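Local coordinates for thiamin pyrophosphokinase (PDB 3K94), which probably transfers a pyrophosphate group from ATP to thiamine, making thiamine diphosphate, the coenzyme form of vitamin B1, at residues B[28-32]-B[80-84]; B[166-171]-B[187-192]. All blocks are in the same frame, centred on the assembly; numbering follows the deposited sequence.

Contact 1: residues B[28-32]-B[80-84]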
loop_
_atom_site.group_PDB
_atom_site.type_symbol
_atom_site.label_atom_id
_atom_site.label_comp_id
_atom_site.label_asym_id
_atom_site.label_seq_id
_atom_site.Cartn_x
_atom_site.Cartn_y
_atom_site.Cartn_z
ATOM N N VAL B 28 -4.406 19.292 -11.335
ATOM C CA VAL B 28 -5.462 19.466 -10.347
ATOM C C VAL B 28 -4.864 19.301 -8.962
ATOM O O VAL B 28 -4.115 18.342 -8.717
ATOM C CB VAL B 28 -6.537 18.382 -10.487
ATOM C CG1 VAL B 28 -7.573 18.517 -9.395
ATOM C CG2 VAL B 28 -7.174 18.409 -11.868
ATOM N N GLY B 29 -5.193 20.213 -8.053
ATOM C CA GLY B 29 -4.728 20.115 -6.680
ATOM C C GLY B 29 -5.730 19.460 -5.732
ATOM O O GLY B 29 -6.935 19.621 -5.875
ATOM N N VAL B 30 -5.227 18.700 -4.769
ATOM C CA VAL B 30 -6.072 18.098 -3.744
ATOM C C VAL B 30 -5.396 18.355 -2.414
ATOM O O VAL B 30 -4.221 18.039 -2.241
ATOM C CB VAL B 30 -6.262 16.579 -3.956
ATOM C CG1 VAL B 30 -6.737 15.890 -2.657
ATOM C CG2 VAL B 30 -7.229 16.315 -5.107
ATOM N N ASP B 31 -6.121 18.968 -1.486
ATOM C CA ASP B 31 -5.551 19.296 -0.181
ATOM C C ASP B 31 -4.286 20.113 -0.342
ATOM O O ASP B 31 -4.241 21.030 -1.155
ATOM C CB ASP B 31 -5.257 18.028 0.610
ATOM C CG ASP B 31 -6.501 17.431 1.195
ATOM O OD1 ASP B 31 -7.499 18.181 1.264
ATOM O OD2 ASP B 31 -6.490 16.237 1.583
ATOM N N ARG B 32 -3.249 19.776 0.414
ATOM C CA ARG B 32 -2.008 20.542 0.334
ATOM C C ARG B 32 -1.216 20.213 -0.930
ATOM O O ARG B 32 -0.178 20.820 -1.207
ATOM C CB ARG B 32 -1.156 20.340 1.585
ATOM C CG ARG B 32 -0.630 18.933 1.754
ATOM C CD ARG B 32 0.412 18.882 2.851
ATOM N NE ARG B 32 1.108 17.603 2.864
ATOM C CZ ARG B 32 2.347 17.449 3.314
ATOM N NH1 ARG B 32 3.015 18.502 3.783
ATOM N NH2 ARG B 32 2.919 16.247 3.294
ATOM N N ASP B 80 -11.104 14.120 -0.344
ATOM C CA ASP B 80 -10.849 15.130 -1.354
ATOM C C ASP B 80 -10.337 14.525 -2.660
ATOM O O ASP B 80 -10.623 15.038 -3.737
ATOM C CB ASP B 80 -9.876 16.171 -0.806
ATOM C CG ASP B 80 -10.434 16.881 0.416
ATOM O OD1 ASP B 80 -11.673 17.009 0.501
ATOM O OD2 ASP B 80 -9.648 17.298 1.294
HETATM N N MSE B 81 -9.574 13.439 -2.559
HETATM C CA MSE B 81 -9.087 12.752 -3.737
HETATM C C MSE B 81 -10.267 12.156 -4.507
HETATM O O MSE B 81 -10.303 12.175 -5.745
HETATM C CB MSE B 81 -8.121 11.640 -3.329
HETATM C CG MSE B 81 -7.525 10.895 -4.503
HETATM SE SE MSE B 81 -6.319 12.037 -5.522
HETATM C CE MSE B 81 -4.839 12.242 -4.275
ATOM N N GLU B 82 -11.229 11.623 -3.764
ATOM C CA GLU B 82 -12.408 11.008 -4.357
ATOM C C GLU B 82 -13.225 12.027 -5.149
ATOM O O GLU B 82 -13.553 11.795 -6.309
ATOM C CB GLU B 82 -13.294 10.366 -3.286
ATOM C CG GLU B 82 -14.629 9.909 -3.834
ATOM C CD GLU B 82 -15.401 9.040 -2.865
ATOM O OE1 GLU B 82 -15.175 9.161 -1.646
ATOM O OE2 GLU B 82 -16.238 8.238 -3.324
ATOM N N ILE B 83 -13.542 13.161 -4.536
ATOM C CA ILE B 83 -14.308 14.156 -5.276
ATOM C C ILE B 83 -13.520 14.643 -6.482
ATOM O O ILE B 83 -14.098 14.832 -7.563
ATOM C CB ILE B 83 -14.838 15.336 -4.404
ATOM C CG1 ILE B 83 -13.711 16.058 -3.668
ATOM C CG2 ILE B 83 -15.874 14.837 -3.402
ATOM C CD1 ILE B 83 -14.224 17.087 -2.672
ATOM N N ALA B 84 -12.203 14.804 -6.317
ATOM C CA ALA B 84 -11.364 15.196 -7.453
ATOM C C ALA B 84 -11.446 14.159 -8.572
ATOM O O ALA B 84 -11.652 14.494 -9.733
ATOM C CB ALA B 84 -9.907 15.429 -7.020
#
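Helix against parallel sheet is the basic packing unit of the alpha/beta catalytic domain, and here strand 28-30, flanked by strands 4-6 and 46-48, is covered by the first turn of helix 80-88. The two segment axes approach to 8.7 Å at 154°, so the helix runs nearly antiparallel to the strand, as expected of a layer in which helices return the chain between parallel strands.

The polar part lies where strand 28-30 ends. D31 takes a positive phi of 55°, and its carboxylate meets that of D80; the modelled separation of 2.3 Å between D31 OD1 and D80 OD2 is too short to be trusted. Acidic groups at the C-terminal edge of a parallel sheet are consistent with a place near the nucleotide site, where enzymes of this family use Mg-ATP, though no ligand here establishes it.

The apolar packing centres on V30. Its beta-branched side chain suits an extended strand and points to the helix, where CG1 lies 3.7 Å from D80 CB and 3.8 Å from M81 N. Selenomethionine M81 is long and flexible enough to reach back over the sheet, bringing SE to 4.4 Å from V30 CG2 and touching I5 as well. E82 points away from the strand and packs on L115 of helix 106-118 and L184 of the second subunit. One turn along the helix from D80, A84 is small enough to let the backbones close up, its CB resting 3.4 Å from V30 CG2.

Contact 2: residues B[166-171]-B[187-192]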
loop_
_atom_site.group_PDB
_atom_site.type_symbol
_atom_site.label_atom_id
_atom_site.label_comp_id
_atom_site.label_asym_id
_atom_site.label_seq_id
_atom_site.Cartn_x
_atom_site.Cartn_y
_atom_site.Cartn_z
ATOM N N LEU B 166 1.187 -13.639 -20.855
ATOM C CA LEU B 166 2.200 -12.598 -20.999
ATOM C C LEU B 166 3.015 -12.806 -22.264
ATOM O O LEU B 166 3.281 -13.943 -22.641
ATOM C CB LEU B 166 3.159 -12.594 -19.809
ATOM C CG LEU B 166 2.637 -12.328 -18.398
ATOM C CD1 LEU B 166 3.759 -12.584 -17.386
ATOM C CD2 LEU B 166 2.118 -10.899 -18.283
ATOM N N THR B 167 3.395 -11.705 -22.920
ATOM C CA THR B 167 4.408 -11.741 -23.976
ATOM C C THR B 167 5.489 -10.696 -23.671
ATOM O O THR B 167 5.181 -9.610 -23.181
ATOM C CB THR B 167 3.806 -11.526 -25.404
ATOM O OG1 THR B 167 3.399 -10.160 -25.579
ATOM C CG2 THR B 167 2.600 -12.470 -25.665
ATOM N N GLY B 168 6.753 -11.037 -23.920
ATOM C CA GLY B 168 7.852 -10.093 -23.767
ATOM C C GLY B 168 8.565 -10.061 -22.418
ATOM O O GLY B 168 9.449 -9.220 -22.189
ATOM N N PHE B 169 8.196 -10.981 -21.530
ATOM C CA PHE B 169 8.744 -11.005 -20.172
ATOM C C PHE B 169 9.762 -12.125 -19.962
ATOM O O PHE B 169 9.812 -13.091 -20.723
ATOM C CB PHE B 169 7.626 -11.167 -19.144
ATOM C CG PHE B 169 6.727 -9.970 -19.039
ATOM C CD1 PHE B 169 5.721 -9.754 -19.975
ATOM C CD2 PHE B 169 6.887 -9.059 -18.007
ATOM C CE1 PHE B 169 4.896 -8.639 -19.882
ATOM C CE2 PHE B 169 6.072 -7.954 -17.905
ATOM C CZ PHE B 169 5.073 -7.739 -18.847
ATOM N N LYS B 170 10.554 -11.972 -18.902
ATOM C CA LYS B 170 11.545 -12.948 -18.486
ATOM C C LYS B 170 10.938 -14.336 -18.291
ATOM O O LYS B 170 11.439 -15.315 -18.838
ATOM C CB LYS B 170 12.217 -12.461 -17.206
ATOM C CG LYS B 170 13.261 -13.407 -16.606
ATOM C CD LYS B 170 13.835 -12.781 -15.316
ATOM C CE LYS B 170 14.883 -13.665 -14.656
ATOM N NZ LYS B 170 15.384 -13.072 -13.381
ATOM N N TYR B 171 9.864 -14.419 -17.512
ATOM C CA TYR B 171 9.180 -15.687 -17.287
ATOM C C TYR B 171 7.897 -15.690 -18.085
ATOM O O TYR B 171 7.066 -14.807 -17.925
ATOM C CB TYR B 171 8.859 -15.878 -15.800
ATOM C CG TYR B 171 9.995 -15.518 -14.872
ATOM C CD1 TYR B 171 11.170 -16.258 -14.860
ATOM C CD2 TYR B 171 9.883 -14.452 -13.989
ATOM C CE1 TYR B 171 12.215 -15.934 -14.003
ATOM C CE2 TYR B 171 10.916 -14.122 -13.128
ATOM C CZ TYR B 171 12.086 -14.866 -13.138
ATOM O OH TYR B 171 13.122 -14.541 -12.280
ATOM N N SER B 187 5.695 -12.135 -9.868
ATOM C CA SER B 187 6.784 -11.206 -10.133
ATOM C C SER B 187 7.305 -11.471 -11.529
ATOM O O SER B 187 7.378 -12.625 -11.968
ATOM C CB SER B 187 7.929 -11.412 -9.145
ATOM O OG SER B 187 7.446 -11.520 -7.829
ATOM N N ASN B 188 7.700 -10.420 -12.230
ATOM C CA ASN B 188 8.247 -10.626 -13.557
ATOM C C ASN B 188 9.023 -9.398 -13.994
ATOM O O ASN B 188 9.156 -8.428 -13.250
ATOM C CB ASN B 188 7.134 -11.006 -14.553
ATOM C CG ASN B 188 7.591 -12.028 -15.609
ATOM O OD1 ASN B 188 8.709 -11.954 -16.125
ATOM N ND2 ASN B 188 6.710 -12.967 -15.952
ATOM N N GLU B 189 9.560 -9.456 -15.196
ATOM C CA GLU B 189 10.397 -8.384 -15.689
ATOM C C GLU B 189 10.204 -8.292 -17.191
ATOM O O GLU B 189 10.258 -9.302 -17.905
ATOM C CB GLU B 189 11.854 -8.671 -15.349
ATOM C CG GLU B 189 12.821 -7.560 -15.697
ATOM C CD GLU B 189 14.261 -8.005 -15.532
ATOM O OE1 GLU B 189 14.473 -9.140 -15.049
ATOM O OE2 GLU B 189 15.176 -7.229 -15.874
ATOM N N LEU B 190 9.955 -7.087 -17.680
ATOM C CA LEU B 190 9.823 -6.918 -19.109
ATOM C C LEU B 190 11.226 -7.057 -19.702
ATOM O O LEU B 190 12.127 -6.300 -19.350
ATOM C CB LEU B 190 9.206 -5.556 -19.445
ATOM C CG LEU B 190 8.922 -5.308 -20.929
ATOM C CD1 LEU B 190 7.847 -6.267 -21.411
ATOM C CD2 LEU B 190 8.513 -3.843 -21.201
ATOM N N ILE B 191 11.424 -8.039 -20.573
ATOM C CA ILE B 191 12.738 -8.235 -21.167
ATOM C C ILE B 191 12.814 -7.540 -22.532
ATOM O O ILE B 191 13.810 -6.903 -22.870
ATOM C CB ILE B 191 13.086 -9.733 -21.316
ATOM C CG1 ILE B 191 13.297 -10.371 -19.944
ATOM C CG2 ILE B 191 14.355 -9.895 -22.124
ATOM C CD1 ILE B 191 14.406 -9.693 -19.137
ATOM N N GLN B 192 11.757 -7.660 -23.321
ATOM C CA GLN B 192 11.775 -7.054 -24.645
ATOM C C GLN B 192 11.468 -5.555 -24.578
ATOM O O GLN B 192 11.244 -4.995 -23.502
ATOM C CB GLN B 192 10.810 -7.769 -25.583
ATOM C CG GLN B 192 11.081 -9.271 -25.758
ATOM C CD GLN B 192 12.381 -9.552 -26.487
ATOM O OE1 GLN B 192 13.003 -8.644 -27.036
ATOM N NE2 GLN B 192 12.799 -10.816 -26.495
#
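N188 uses both ends of its amide on the backbone of Y171: ND2 donates to Y171 O at 2.7 Å, and OD1 accepts from Y171 N at 3.1 Å. Asparagine fits because its side chain can copy the donor and acceptor of a peptide group; the same OD1 also accepts a hydrogen bond from E189 N, at 2.8 Å. Next, K170 N donates to E189 O at 2.9 Å, and G168 O receives two donors, I191 N at 2.8 Å and Q192 N at 3.0 Å. K170 NZ donates to Y171 OH at 2.9 Å. G168, with phi near 92°, suits its turn: a CB here would jam against the carbonyl oxygen of T167.

F169 and L190 form a single beta bridge, CA to CA 4.4 Å. It ties the chain just past strand 165-167, at the edge of the three-stranded sheet, to the chain leaving strand 187-188, at the edge of the large sheet, within the all-beta part of the probable thiamine-binding domain.

Inside, L190 CD1 sits over the F169 ring in a CH-pi contact, 4.1 Å from its centroid, while F169 and L166 also touch Y154. Outside, K170 CB packs 3.6 Å from I191 CG1.

How the contacts relate
Contact 1 lies in the catalytic domain and contact 2 in the probable thiamine-binding domain, on opposite sides of the chain's centre, with centres 35 Å apart and nearest atoms about 26 Å apart. Both reach the large mixed sheet: strand 28-30 is an inner strand of its parallel half, whereas 187-188 is its outermost strand at the far end, within this chain. The chemistry follows. Contact 1 is largely buried and joins helix to sheet through apolar side chains, with acidic groups at its end. Contact 2 joins two irregular strand ends, partly at the surface, mainly by backbone and amide hydrogen bonds, burying about twice the area, 491 against 233 Å².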